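Local coordinates for alpha-L-arabinosidase (PDB 6D25), which probably hydrolyses alpha-L-arabinofuranosyl side chains from arabinoxylan, including internal di-substituted xylose units, as a trimeric GH51 arabinofuranosidase, at residues 42-48 against 363-367; 298-303 against 358-362. All coordinates share one frame; numbering follows the deposited sequence.

Contact 1: residues 42-48 against 363-367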
loop_
_atom_site.group_PDB
_atom_site.type_symbol
_atom_site.label_atom_id
_atom_site.label_comp_id
_atom_site.label_asym_id
_atom_site.label_seq_id
_atom_site.Cartn_x
_atom_site.Cartn_y
_atom_site.Cartn_z
ATOM N N ALA A 42 8.015 -9.940 39.522
ATOM C CA ALA A 42 7.031 -9.246 38.692
ATOM C C ALA A 42 5.697 -10.002 38.691
ATOM O O ALA A 42 5.649 -11.218 39.030
ATOM C CB ALA A 42 7.585 -9.161 37.285
ATOM N N GLN A 43 4.657 -9.309 38.265
ATOM C CA GLN A 43 3.363 -9.932 38.078
ATOM C C GLN A 43 3.428 -10.888 36.893
ATOM O O GLN A 43 3.914 -10.537 35.806
ATOM C CB GLN A 43 2.249 -8.901 37.863
ATOM C CG GLN A 43 0.908 -9.550 37.551
ATOM C CD GLN A 43 -0.174 -8.550 37.181
ATOM O OE1 GLN A 43 -0.999 -8.203 37.999
ATOM N NE2 GLN A 43 -0.158 -8.054 35.949
ATOM N N VAL A 44 2.908 -12.092 37.110
ATOM C CA VAL A 44 2.733 -13.071 36.054
ATOM C C VAL A 44 1.341 -12.809 35.448
ATOM O O VAL A 44 0.307 -13.126 36.071
ATOM C CB VAL A 44 2.845 -14.498 36.607
ATOM C CG1 VAL A 44 2.599 -15.548 35.539
ATOM C CG2 VAL A 44 4.184 -14.742 37.296
ATOM N N SER A 45 1.316 -12.148 34.290
ATOM C CA SER A 45 0.058 -11.688 33.730
ATOM C C SER A 45 -0.859 -12.874 33.437
ATOM O O SER A 45 -0.453 -13.854 32.822
ATOM C CB SER A 45 0.233 -10.852 32.478
ATOM O OG SER A 45 -1.035 -10.492 31.950
ATOM N N ARG A 46 -2.129 -12.696 33.779
ATOM C CA ARG A 46 -3.113 -13.692 33.363
ATOM C C ARG A 46 -3.139 -13.841 31.839
ATOM O O ARG A 46 -3.543 -14.896 31.369
ATOM C CB ARG A 46 -4.512 -13.361 33.879
ATOM C CG ARG A 46 -5.181 -12.131 33.280
ATOM C CD ARG A 46 -6.548 -11.944 33.940
ATOM N NE ARG A 46 -7.301 -10.872 33.268
ATOM C CZ ARG A 46 -7.165 -9.581 33.470
ATOM N NH1 ARG A 46 -6.319 -9.128 34.404
ATOM N NH2 ARG A 46 -7.951 -8.777 32.761
ATOM N N GLN A 47 -2.724 -12.833 31.087
ATOM C CA GLN A 47 -2.815 -12.885 29.626
ATOM C C GLN A 47 -1.786 -13.868 29.046
ATOM O O GLN A 47 -1.827 -14.153 27.855
ATOM C CB GLN A 47 -2.607 -11.506 29.003
ATOM C CG GLN A 47 -3.484 -10.399 29.565
ATOM C CD GLN A 47 -4.963 -10.677 29.493
ATOM O OE1 GLN A 47 -5.413 -11.453 28.671
ATOM N NE2 GLN A 47 -5.718 -10.004 30.350
ATOM N N LEU A 48 -0.891 -14.416 29.883
ATOM C CA LEU A 48 -0.020 -15.501 29.440
ATOM C C LEU A 48 -0.822 -16.767 29.099
ATOM O O LEU A 48 -0.295 -17.675 28.444
ATOM C CB LEU A 48 0.997 -15.794 30.560
ATOM C CG LEU A 48 2.057 -14.714 30.787
ATOM C CD1 LEU A 48 2.992 -15.130 31.902
ATOM C CD2 LEU A 48 2.829 -14.408 29.518
ATOM N N ALA A 363 8.540 -12.592 33.222
ATOM C CA ALA A 363 7.214 -11.959 33.386
ATOM C C ALA A 363 7.292 -10.436 33.247
ATOM O O ALA A 363 6.264 -9.819 33.024
ATOM C CB ALA A 363 6.639 -12.327 34.740
ATOM N N GLU A 364 8.454 -9.822 33.428
ATOM C CA GLU A 364 8.495 -8.345 33.254
ATOM C C GLU A 364 8.305 -7.952 31.779
ATOM O O GLU A 364 7.681 -6.913 31.501
ATOM C CB GLU A 364 9.742 -7.666 33.823
ATOM C CG GLU A 364 11.015 -8.449 33.650
ATOM C CD GLU A 364 11.128 -9.657 34.589
ATOM O OE1 GLU A 364 11.133 -10.848 34.047
ATOM O OE2 GLU A 364 11.142 -9.416 35.868
ATOM N N ARG A 365 8.764 -8.793 30.863
ATOM C CA ARG A 365 8.696 -8.434 29.431
ATOM C C ARG A 365 7.583 -9.215 28.737
ATOM O O ARG A 365 6.856 -8.649 27.927
ATOM C CB ARG A 365 10.046 -8.698 28.778
ATOM C CG ARG A 365 10.054 -8.469 27.265
ATOM C CD ARG A 365 9.892 -7.025 26.799
ATOM N NE ARG A 365 11.111 -6.259 26.985
ATOM C CZ ARG A 365 11.252 -4.994 26.583
ATOM N NH1 ARG A 365 10.231 -4.387 25.985
ATOM N NH2 ARG A 365 12.417 -4.359 26.761
ATOM N N VAL A 366 7.495 -10.523 28.997
ATOM C CA VAL A 366 6.497 -11.354 28.354
ATOM C C VAL A 366 5.194 -11.252 29.148
ATOM O O VAL A 366 5.102 -11.809 30.277
ATOM C CB VAL A 366 6.955 -12.816 28.230
ATOM C CG1 VAL A 366 5.902 -13.647 27.513
ATOM C CG2 VAL A 366 8.288 -12.928 27.495
ATOM N N ARG A 367 4.226 -10.542 28.579
ATOM C CA ARG A 367 3.028 -10.206 29.345
ATOM C C ARG A 367 1.757 -10.696 28.636
ATOM O O ARG A 367 0.658 -10.490 29.166
ATOM C CB ARG A 367 2.965 -8.691 29.575
ATOM C CG ARG A 367 4.165 -8.165 30.351
ATOM C CD ARG A 367 4.040 -6.775 30.915
ATOM N NE ARG A 367 3.921 -5.733 29.958
ATOM C CZ ARG A 367 4.894 -4.892 29.583
ATOM N NH1 ARG A 367 4.544 -3.887 28.800
ATOM N NH2 ARG A 367 6.147 -5.055 29.960
HETATM O O HOH W 1 10.108 -11.173 38.143
HETATM O O HOH W 2 4.334 -8.252 34.461
HETATM O O HOH W 3 3.728 -11.395 32.729
HETATM O O HOH W 4 -0.502 -8.097 29.848
#
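Leu48 and Val366 meet at about a right angle, and the CD2 branch of Leu48 does the touching, 3.7 Å from Val366 CG1. Val366 holds CG1 anti to its backbone N (chi1 -178°), which presents that branch to the leucine; its side chain also touches Leu320 and Val322 of strand 319-325. The same Leu48 CD2 also rests 3.5 Å from the carbonyl oxygen Val366 O, so one methyl spans both an apolar branch and the backbone. At the other end of the contact the methyl of Ala363 points into 42-48, its CB 3.4 Å from Gln43 O, with Ala42 CB and Val44 CG2 as looser apolar neighbours. Ser45 and the CB of Gln47 lie against Arg367 O, 3.4 Å from Gln47 CB; water 4 donates to this oxygen and lies 3.2 Å from Ser45 OG, direction open. Ser45 OG, anti to its own backbone N (chi1 177°), accepts from Gln47 N at 3.0 Å in an ST turn. The amide end of Gln47 leads elsewhere, its OE1 accepting from Asn93. Arg367 NH2 donates to Glu364 O at 2.9 Å, almost exactly in the guanidinium plane, and also to Lys316 O. Water 1 joins Ala42 N to Glu364 OE2, and water 2 donates to both Gln43 O and Ala363 O. Water 3 accepts from Ser45 N at 3.0 Å, with Ala363 O and Val366 O among more acceptors than it has protons. The chemistry implies a junction of small apolar patches whose polar links to each other run mainly through water, where 42-48 leads from the mixed sheet, in which strand 43-44 pairs with 407-421, toward strand 51-52 of the parallel sheet that ends in 366-371.

Contact 2: residues 298-303 against 358-362; sequences MDELIT and IFSQH
Asp299 swings CG anti to its backbone N (chi1 -174°), and His362 sets its ring anti to its own carbonyl carbon; together these torsions bring carboxylate and imidazole into contact. His362 NE2 donates to Asp299 OD1 at 2.7 Å with an N-H...O angle of 157°. The oxygen lies at the ring edge, close to the imidazole plane, and is met on its syn side; the donor sits 32° out of the carboxylate plane, and the two flat groups are inclined to each other. The adjacent carboxylate would probably stabilise a protonated imidazole. Ile302 covers one face of that ring, placing CG2 3.7 Å from the centroid in a CH-pi contact offset toward the rim, so the histidine is held at both edge and face. Thr303 OG1 approaches His362 CE1 obliquely at 3.3 Å; its hydroxyl donates to Asp299 O, which also receives Thr303 N from the opposite face of its plane. Deeper in, the other arm of Ile302 ends in CD1 at the edge of the Phe359 ring, 3.9 Å from Phe359 CD1, and Ile358 CG2 wedges against Asp299 CA at 3.8 Å. Met298 CG reaches Phe359 CE1 at 4.0 Å, and the phenyl ring continues edge-to-face onto Trp325. Eight consecutive parallel strands and the helices outside them form the (beta/alpha)8 barrel of GH51 enzymes, and this contact is one neighbouring pair in its outer helical layer: helix 285-312, leading into strand 319-325, packs beside the end of helix 346-361, leading into strand 366-371.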
loop_
_atom_site.group_PDB
_atom_site.type_symbol
_atom_site.label_atom_id
_atom_site.label_comp_id
_atom_site.label_asym_id
_atom_site.label_seq_id
_atom_site.Cartn_x
_atom_site.Cartn_y
_atom_site.Cartn_z
ATOM N N MET A 298 12.152 -22.104 23.432
ATOM C CA MET A 298 11.394 -20.878 23.772
ATOM C C MET A 298 12.175 -19.977 24.745
ATOM O O MET A 298 12.125 -18.752 24.618
ATOM C CB MET A 298 10.036 -21.239 24.368
ATOM C CG MET A 298 9.169 -20.047 24.727
ATOM S SD MET A 298 8.567 -19.108 23.318
ATOM C CE MET A 298 7.216 -20.127 22.734
ATOM N N ASP A 299 12.879 -20.561 25.726
ATOM C CA ASP A 299 13.569 -19.744 26.700
ATOM C C ASP A 299 14.690 -18.920 26.036
ATOM O O ASP A 299 14.822 -17.736 26.301
ATOM C CB ASP A 299 14.138 -20.562 27.858
ATOM C CG ASP A 299 14.717 -19.641 28.926
ATOM O OD1 ASP A 299 13.974 -18.913 29.554
ATOM O OD2 ASP A 299 15.915 -19.604 29.053
ATOM N N GLU A 300 15.490 -19.555 25.172
ATOM C CA GLU A 300 16.561 -18.868 24.451
ATOM C C GLU A 300 15.980 -17.764 23.552
ATOM O O GLU A 300 16.512 -16.655 23.500
ATOM C CB GLU A 300 17.359 -19.882 23.621
ATOM C CG GLU A 300 18.396 -19.244 22.738
ATOM C CD GLU A 300 19.136 -20.201 21.810
ATOM O OE1 GLU A 300 18.998 -21.447 21.987
ATOM O OE2 GLU A 300 19.852 -19.671 20.923
ATOM N N LEU A 301 14.909 -18.077 22.816
ATOM C CA LEU A 301 14.276 -17.089 21.922
ATOM C C LEU A 301 13.789 -15.884 22.729
ATOM O O LEU A 301 14.067 -14.729 22.346
ATOM C CB LEU A 301 13.103 -17.728 21.184
ATOM C CG LEU A 301 13.448 -18.878 20.238
ATOM C CD1 LEU A 301 12.167 -19.430 19.639
ATOM C CD2 LEU A 301 14.423 -18.470 19.137
ATOM N N ILE A 302 13.062 -16.113 23.823
ATOM C CA ILE A 302 12.583 -14.989 24.623
ATOM C C ILE A 302 13.759 -14.150 25.135
ATOM O O ILE A 302 13.724 -12.912 25.085
ATOM C CB ILE A 302 11.679 -15.470 25.763
ATOM C CG1 ILE A 302 10.356 -15.986 25.189
ATOM C CG2 ILE A 302 11.468 -14.376 26.788
ATOM C CD1 ILE A 302 9.469 -16.714 26.187
ATOM N N THR A 303 14.808 -14.836 25.613
ATOM C CA THR A 303 15.960 -14.155 26.163
ATOM C C THR A 303 16.542 -13.210 25.124
ATOM O O THR A 303 16.773 -12.028 25.390
ATOM C CB THR A 303 16.990 -15.161 26.708
ATOM O OG1 THR A 303 16.302 -15.881 27.742
ATOM C CG2 THR A 303 18.235 -14.507 27.248
ATOM N N ILE A 358 8.508 -21.127 31.649
ATOM C CA ILE A 358 9.419 -20.205 30.974
ATOM C C ILE A 358 8.821 -18.790 30.923
ATOM O O ILE A 358 9.483 -17.789 31.225
ATOM C CB ILE A 358 9.784 -20.753 29.595
ATOM C CG1 ILE A 358 10.724 -21.958 29.695
ATOM C CG2 ILE A 358 10.365 -19.657 28.684
ATOM C CD1 ILE A 358 10.782 -22.761 28.398
ATOM N N PHE A 359 7.557 -18.683 30.530
ATOM C CA PHE A 359 6.931 -17.357 30.446
ATOM C C PHE A 359 6.982 -16.668 31.808
ATOM O O PHE A 359 7.277 -15.435 31.886
ATOM C CB PHE A 359 5.470 -17.439 30.017
ATOM C CG PHE A 359 5.177 -18.064 28.681
ATOM C CD1 PHE A 359 6.086 -18.034 27.656
ATOM C CD2 PHE A 359 3.923 -18.603 28.423
ATOM C CE1 PHE A 359 5.807 -18.614 26.420
ATOM C CE2 PHE A 359 3.624 -19.150 27.193
ATOM C CZ PHE A 359 4.570 -19.175 26.203
ATOM N N SER A 360 6.697 -17.430 32.872
ATOM C CA SER A 360 6.629 -16.841 34.203
ATOM C C SER A 360 8.017 -16.363 34.668
ATOM O O SER A 360 8.103 -15.445 35.519
ATOM C CB SER A 360 5.992 -17.809 35.173
ATOM O OG SER A 360 6.904 -18.800 35.624
ATOM N N GLN A 361 9.103 -16.945 34.122
ATOM C CA GLN A 361 10.467 -16.526 34.428
ATOM C C GLN A 361 10.825 -15.218 33.700
ATOM O O GLN A 361 11.874 -14.619 33.989
ATOM C CB GLN A 361 11.504 -17.581 34.011
ATOM C CG GLN A 361 11.352 -18.925 34.661
ATOM C CD GLN A 361 11.120 -18.783 36.150
ATOM O OE1 GLN A 361 12.038 -18.374 36.887
ATOM N NE2 GLN A 361 9.871 -19.044 36.576
ATOM N N HIS A 362 10.019 -14.802 32.712
ATOM C CA HIS A 362 10.301 -13.613 31.897
ATOM C C HIS A 362 9.147 -12.635 32.032
ATOM O O HIS A 362 8.861 -11.882 31.086
ATOM C CB HIS A 362 10.517 -14.028 30.427
ATOM C CG HIS A 362 11.767 -14.820 30.230
ATOM N ND1 HIS A 362 12.981 -14.200 30.054
ATOM C CD2 HIS A 362 11.984 -16.151 30.176
ATOM C CE1 HIS A 362 13.932 -15.122 29.930
ATOM N NE2 HIS A 362 13.343 -16.347 29.993
#

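The centres of contacts 1 and 2 lie 11 Å apart, and direct packing joins them. Val366 CG2 touches Ile302 CG2 at 3.6 Å, so Val366 offers one branch to each contact; Leu48 CD1 rests on Phe359 CB at 3.9 Å, and Val44 CG1 approaches Ser360 CB at 4.1 Å. Helix 346-361 supplies residues 358-361 of contact 2, and the chain passes through His362 straight into 363-367 of contact 1, making the helix-to-strand turn common to both. Contact 1 thus works at the seam between the first and last barrel strands, contact 2 in the helical layer outside it. Neither contact contains an identified active-site residue or bound ligand.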